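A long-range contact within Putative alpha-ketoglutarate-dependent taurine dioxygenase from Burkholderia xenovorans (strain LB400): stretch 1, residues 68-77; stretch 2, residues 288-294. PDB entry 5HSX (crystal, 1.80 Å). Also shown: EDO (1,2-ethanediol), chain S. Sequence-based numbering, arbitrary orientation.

Stretch 1 68-77: THEQHVAFSA
Stretch 2 288-294: LYRTTLV

A helix that begins at His69 lies along a strand that already runs through Leu288; touching residues are at least 215 apart in sequence. The two run in nearly the same direction, with 23° between their N-to-C vectors (signed crossing angle -23°) and a closest axial approach of 9.2 Å. The CA atoms of His69 and Tyr289 are 8.2 Å apart and those of Val73 and Thr291 7.1 Å, which fixes the register. From His69 to Ser76 phi/psi stay near -62/-42; at Ala77 they are -67/-14. The strand is extended, from -127/165 at Leu288 to -108/134 at Leu293. In this extended backbone successive side chains alternate: the CA-to-CB bonds of Tyr289, Thr291 and Leu293 point toward the helix, those of Arg290 and Thr292 away. Altogether 355 Å² is buried, summed over both sides.

Thr291 has the largest covered area, 73 Å², and its p rotamer (chi1 58°) presents both branches to the helix. Its OG1 donates to OG of Ser76 at 2.8 Å. Ser76, in rotamer m (-52°), in turn donates from OG to O of His72 at 2.7 Å, so the two hydroxyls form a directed chain that ends on a backbone carbonyl. CG2 of Thr291 stands 3.8 Å from the centroid of the His72 ring, 19° off the ring normal, a CH-pi contact over the face; the same methyl is 4.3 Å from CG2 of Val73.

The CA-to-CB bond of His72, with 65 Å² covered, points toward the strand; chi1 is -175° (t) and chi2 174°. This extended side chain carries its ring across to the strand backbone: CE1 reaches O of Tyr289 at 3.2 Å, with the oxygen at the ring edge near its plane, and CA of Arg290 at 4.0 Å. NE2 lies 3.2 Å from OG1 of Thr291.

Tyr289 contributes 60 Å² with chi1 -63° (m) and chi2 -82°. Its ring offers a face to the edge of His69: the centroids are 4.4 Å apart, the planes meet at 76°, and CE1 of His69 comes within 3.4 Å of CD1 of Tyr289. His69 starts sideways at CB, but chi1 -70° (m) and chi2 -31° bring its ring nearer the strand. A water 2.8 Å from NE2 of His69 also makes a weak bond to OH of Tyr289 at 3.5 Å.

At the other end, CD2 of Leu293 (chi1 -56°, m; chi2 -179°, t) packs 3.7 Å from O of Ser76. Thr68 caps the helix, its OG1 accepting from N of Gln71 at 3.0 Å.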

ATOM      1  N   THR B  68      28.825   1.230  -8.407  1.00 32.25           N
ATOM      2  CA  THR B  68      29.033   1.500  -9.819  1.00 35.60           C
ATOM      3  C   THR B  68      28.218   0.520 -10.664  1.00 32.88           C
ATOM      4  O   THR B  68      27.726  -0.502 -10.176  1.00 32.33           O
ATOM      5  CB  THR B  68      30.512   1.371 -10.186  1.00 35.61           C
ATOM      6  OG1 THR B  68      30.936   0.016  -9.972  1.00 33.65           O
ATOM      7  CG2 THR B  68      31.379   2.325  -9.354  1.00 35.69           C
ATOM      8  N   HIS B  69      28.081   0.834 -11.955  1.00 30.12           N
ATOM      9  CA  HIS B  69      27.433  -0.107 -12.869  1.00 29.38           C
ATOM     10  C   HIS B  69      28.150  -1.451 -12.859  1.00 30.59           C
ATOM     11  O   HIS B  69      27.508  -2.510 -12.880  1.00 31.33           O
ATOM     12  CB  HIS B  69      27.406   0.454 -14.296  1.00 35.34           C
ATOM     13  CG  HIS B  69      26.480   1.616 -14.484  1.00 36.69           C
ATOM     14  ND1 HIS B  69      25.313   1.769 -13.765  1.00 33.31           N
ATOM     15  CD2 HIS B  69      26.542   2.675 -15.327  1.00 34.86           C
ATOM     16  CE1 HIS B  69      24.704   2.877 -14.148  1.00 35.11           C
ATOM     17  NE2 HIS B  69      25.429   3.447 -15.094  1.00 33.53           N
ATOM     18  N   GLU B  70      29.486  -1.427 -12.817  1.00 31.85           N
ATOM     19  CA  GLU B  70      30.246  -2.673 -12.785  1.00 34.04           C
ATOM     20  C   GLU B  70      29.962  -3.469 -11.519  1.00 33.71           C
ATOM     21  O   GLU B  70      29.811  -4.695 -11.571  1.00 32.04           O
ATOM     22  CB  GLU B  70      31.745  -2.392 -12.905  1.00 41.99           C
ATOM     23  CG  GLU B  70      32.199  -1.962 -14.289  1.00 56.80           C
ATOM     24  CD  GLU B  70      32.041  -0.468 -14.531  1.00 69.43           C
ATOM     25  OE1 GLU B  70      31.353   0.213 -13.735  1.00 67.67           O
ATOM     26  OE2 GLU B  70      32.620   0.028 -15.521  1.00 74.52           O
ATOM     27  N   GLN B  71      29.892  -2.792 -10.369  1.00 35.01           N
ATOM     28  CA  GLN B  71      29.612  -3.503  -9.126  1.00 35.90           C
ATOM     29  C   GLN B  71      28.193  -4.051  -9.114  1.00 30.96           C
ATOM     30  O   GLN B  71      27.952  -5.154  -8.614  1.00 29.48           O
ATOM     31  CB  GLN B  71      29.853  -2.582  -7.930  1.00 31.73           C
ATOM     32  CG  GLN B  71      31.334  -2.319  -7.667  1.00 36.14           C
ATOM     33  CD  GLN B  71      31.572  -1.070  -6.827  1.00 39.95           C
ATOM     34  OE1 GLN B  71      30.682  -0.230  -6.669  1.00 36.28           O
ATOM     35  NE2 GLN B  71      32.782  -0.943  -6.289  1.00 38.90           N
ATOM     36  N   HIS B  72      27.244  -3.295  -9.672  1.00 26.57           N
ATOM     37  CA  HIS B  72      25.864  -3.758  -9.779  1.00 28.67           C
ATOM     38  C   HIS B  72      25.783  -5.021 -10.635  1.00 28.00           C
ATOM     39  O   HIS B  72      25.123  -6.002 -10.266  1.00 27.70           O
ATOM     40  CB  HIS B  72      25.015  -2.615 -10.355  1.00 28.32           C
ATOM     41  CG  HIS B  72      23.542  -2.884 -10.421  1.00 26.12           C
ATOM     42  ND1 HIS B  72      22.638  -1.909 -10.794  1.00 26.44           N
ATOM     43  CD2 HIS B  72      22.812  -3.997 -10.171  1.00 24.46           C
ATOM     44  CE1 HIS B  72      21.417  -2.410 -10.770  1.00 26.55           C
ATOM     45  NE2 HIS B  72      21.494  -3.676 -10.397  1.00 25.32           N
ATOM     46  N   VAL B  73      26.466  -5.023 -11.781  1.00 27.28           N
ATOM     47  CA  VAL B  73      26.472  -6.208 -12.634  1.00 28.53           C
ATOM     48  C   VAL B  73      27.163  -7.366 -11.930  1.00 30.82           C
ATOM     49  O   VAL B  73      26.684  -8.508 -11.964  1.00 28.48           O
ATOM     50  CB  VAL B  73      27.134  -5.890 -13.991  1.00 28.03           C
ATOM     51  CG1 VAL B  73      27.412  -7.177 -14.779  1.00 30.63           C
ATOM     52  CG2 VAL B  73      26.250  -4.941 -14.795  1.00 27.19           C
ATOM     53  N   ALA B  74      28.298  -7.095 -11.276  1.00 30.49           N
ATOM     54  CA  ALA B  74      29.038  -8.162 -10.604  1.00 32.16           C
ATOM     55  C   ALA B  74      28.213  -8.798  -9.493  1.00 32.18           C
ATOM     56  O   ALA B  74      28.225 -10.024  -9.324  1.00 32.86           O
ATOM     57  CB  ALA B  74      30.360  -7.627 -10.053  1.00 34.94           C
ATOM     58  N   PHE B  75      27.485  -7.982  -8.725  1.00 28.02           N
ATOM     59  CA  PHE B  75      26.604  -8.542  -7.708  1.00 29.40           C
ATOM     60  C   PHE B  75      25.539  -9.424  -8.337  1.00 31.90           C
ATOM     61  O   PHE B  75      25.266 -10.527  -7.850  1.00 30.85           O
ATOM     62  CB  PHE B  75      25.942  -7.427  -6.899  1.00 29.75           C
ATOM     63  CG  PHE B  75      24.831  -7.907  -5.994  1.00 31.23           C
ATOM     64  CD1 PHE B  75      25.119  -8.530  -4.788  1.00 34.38           C
ATOM     65  CD2 PHE B  75      23.500  -7.731  -6.346  1.00 33.76           C
ATOM     66  CE1 PHE B  75      24.099  -8.969  -3.948  1.00 29.18           C
ATOM     67  CE2 PHE B  75      22.472  -8.174  -5.510  1.00 32.30           C
ATOM     68  CZ  PHE B  75      22.781  -8.794  -4.310  1.00 27.97           C
ATOM     69  N   SER B  76      24.931  -8.947  -9.426  1.00 25.61           N
ATOM     70  CA  SER B  76      23.839  -9.676 -10.058  1.00 22.55           C
ATOM     71  C   SER B  76      24.301 -11.021 -10.603  1.00 23.05           C
ATOM     72  O   SER B  76      23.569 -12.015 -10.513  1.00 26.39           O
ATOM     73  CB  SER B  76      23.245  -8.830 -11.178  1.00 27.97           C
ATOM     74  OG  SER B  76      22.916  -7.545 -10.701  1.00 25.95           O
ATOM     75  N   ALA B  77      25.503 -11.072 -11.179  1.00 24.07           N
ATOM     76  CA  ALA B  77      25.964 -12.295 -11.835  1.00 25.39           C
ATOM     77  C   ALA B  77      26.193 -13.432 -10.853  1.00 31.62           C
ATOM     78  O   ALA B  77      26.330 -14.587 -11.276  1.00 31.96           O
ATOM     79  CB  ALA B  77      27.252 -12.031 -12.620  1.00 31.83           C
ATOM     80  N   LEU B 288      17.308   5.567 -11.169  1.00 28.60           N
ATOM     81  CA  LEU B 288      17.621   4.225 -10.713  1.00 26.88           C
ATOM     82  C   LEU B 288      18.203   3.443 -11.880  1.00 31.35           C
ATOM     83  O   LEU B 288      18.109   3.858 -13.039  1.00 33.40           O
ATOM     84  CB  LEU B 288      16.380   3.511 -10.151  1.00 27.58           C
ATOM     85  CG  LEU B 288      15.669   4.161  -8.955  1.00 26.94           C
ATOM     86  CD1 LEU B 288      14.606   5.147  -9.416  1.00 28.33           C
ATOM     87  CD2 LEU B 288      15.059   3.093  -8.042  1.00 26.89           C
ATOM     88  N   TYR B 289      18.819   2.307 -11.562  1.00 25.96           N
ATOM     89  CA  TYR B 289      19.349   1.407 -12.578  1.00 26.63           C
ATOM     90  C   TYR B 289      18.950  -0.011 -12.223  1.00 24.81           C
ATOM     91  O   TYR B 289      18.919  -0.373 -11.043  1.00 24.88           O
ATOM     92  CB  TYR B 289      20.874   1.514 -12.700  1.00 25.98           C
ATOM     93  CG  TYR B 289      21.318   2.876 -13.153  1.00 29.18           C
ATOM     94  CD1 TYR B 289      21.312   3.221 -14.502  1.00 30.39           C
ATOM     95  CD2 TYR B 289      21.722   3.831 -12.229  1.00 32.39           C
ATOM     96  CE1 TYR B 289      21.710   4.496 -14.919  1.00 30.88           C
ATOM     97  CE2 TYR B 289      22.121   5.093 -12.633  1.00 32.15           C
ATOM     98  CZ  TYR B 289      22.113   5.416 -13.975  1.00 31.17           C
ATOM     99  OH  TYR B 289      22.510   6.673 -14.359  1.00 33.62           O
ATOM    100  N   ARG B 290      18.630  -0.803 -13.248  1.00 23.41           N
ATOM    101  CA  ARG B 290      18.105  -2.143 -13.058  1.00 22.26           C
ATOM    102  C   ARG B 290      18.913  -3.135 -13.881  1.00 23.64           C
ATOM    103  O   ARG B 290      19.318  -2.844 -15.010  1.00 24.05           O
ATOM    104  CB  ARG B 290      16.614  -2.242 -13.450  1.00 24.80           C
ATOM    105  CG  ARG B 290      16.081  -3.673 -13.400  1.00 27.38           C
ATOM    106  CD  ARG B 290      14.576  -3.819 -13.602  1.00 32.67           C
ATOM    107  NE  ARG B 290      14.010  -2.939 -14.615  1.00 36.38           N
ATOM    108  CZ  ARG B 290      14.066  -3.140 -15.929  1.00 37.60           C
ATOM    109  NH1 ARG B 290      14.692  -4.193 -16.427  1.00 43.08           N
ATOM    110  NH2 ARG B 290      13.498  -2.274 -16.754  1.00 39.47           N
ATOM    111  N   THR B 291      19.163  -4.292 -13.293  1.00 22.61           N
ATOM    112  CA  THR B 291      19.601  -5.467 -14.031  1.00 21.83           C
ATOM    113  C   THR B 291      18.529  -6.531 -13.860  1.00 23.34           C
ATOM    114  O   THR B 291      17.756  -6.498 -12.896  1.00 21.69           O
ATOM    115  CB  THR B 291      20.942  -5.989 -13.514  1.00 24.26           C
ATOM    116  OG1 THR B 291      20.817  -6.296 -12.119  1.00 24.63           O
ATOM    117  CG2 THR B 291      22.045  -4.944 -13.706  1.00 27.12           C
ATOM    118  N   THR B 292      18.445  -7.466 -14.806  1.00 23.10           N
ATOM    119  CA  THR B 292      17.511  -8.567 -14.619  1.00 23.80           C
ATOM    120  C   THR B 292      18.182  -9.867 -15.036  1.00 23.36           C
ATOM    121  O   THR B 292      19.132  -9.882 -15.827  1.00 22.64           O
ATOM    122  CB  THR B 292      16.160  -8.372 -15.363  1.00 31.04           C
ATOM    123  OG1 THR B 292      16.265  -8.766 -16.725  1.00 34.12           O
ATOM    124  CG2 THR B 292      15.688  -6.916 -15.318  1.00 20.40           C
ATOM    125  N   LEU B 293      17.698 -10.953 -14.456  1.00 20.67           N
ATOM    126  CA  LEU B 293      18.297 -12.269 -14.609  1.00 22.56           C
ATOM    127  C   LEU B 293      17.410 -13.137 -15.491  1.00 26.25           C
ATOM    128  O   LEU B 293      16.191 -13.186 -15.292  1.00 22.70           O
ATOM    129  CB  LEU B 293      18.507 -12.920 -13.243  1.00 24.20           C
ATOM    130  CG  LEU B 293      19.347 -12.109 -12.248  1.00 27.81           C
ATOM    131  CD1 LEU B 293      19.509 -12.871 -10.935  1.00 28.69           C
ATOM    132  CD2 LEU B 293      20.711 -11.763 -12.835  1.00 26.53           C
ATOM    133  N   VAL B 294      18.038 -13.831 -16.447  1.00 22.37           N
ATOM    134  CA  VAL B 294      17.322 -14.659 -17.418  1.00 19.98           C
ATOM    135  C   VAL B 294      16.587 -15.789 -16.711  1.00 22.36           C
ATOM    136  O   VAL B 294      17.166 -16.506 -15.887  1.00 24.06           O
ATOM    137  CB  VAL B 294      18.318 -15.205 -18.459  1.00 23.91           C
ATOM    138  CG1 VAL B 294      17.635 -16.160 -19.446  1.00 28.61           C
ATOM    139  CG2 VAL B 294      19.012 -14.050 -19.197  1.00 24.39           C
TER
HETATM  140  C1  EDO S 407      29.429   3.750 -12.595  1.00 60.44           C
HETATM  141  O1  EDO S 407      30.089   3.156 -13.722  1.00 68.45           O
HETATM  142  C2  EDO S 407      28.143   4.427 -13.047  1.00 62.30           C
HETATM  143  O2  EDO S 407      27.256   4.595 -11.936  1.00 60.33           O
HETATM  144  O   HOH W   1      25.145   5.828 -16.491  1.00 47.76           O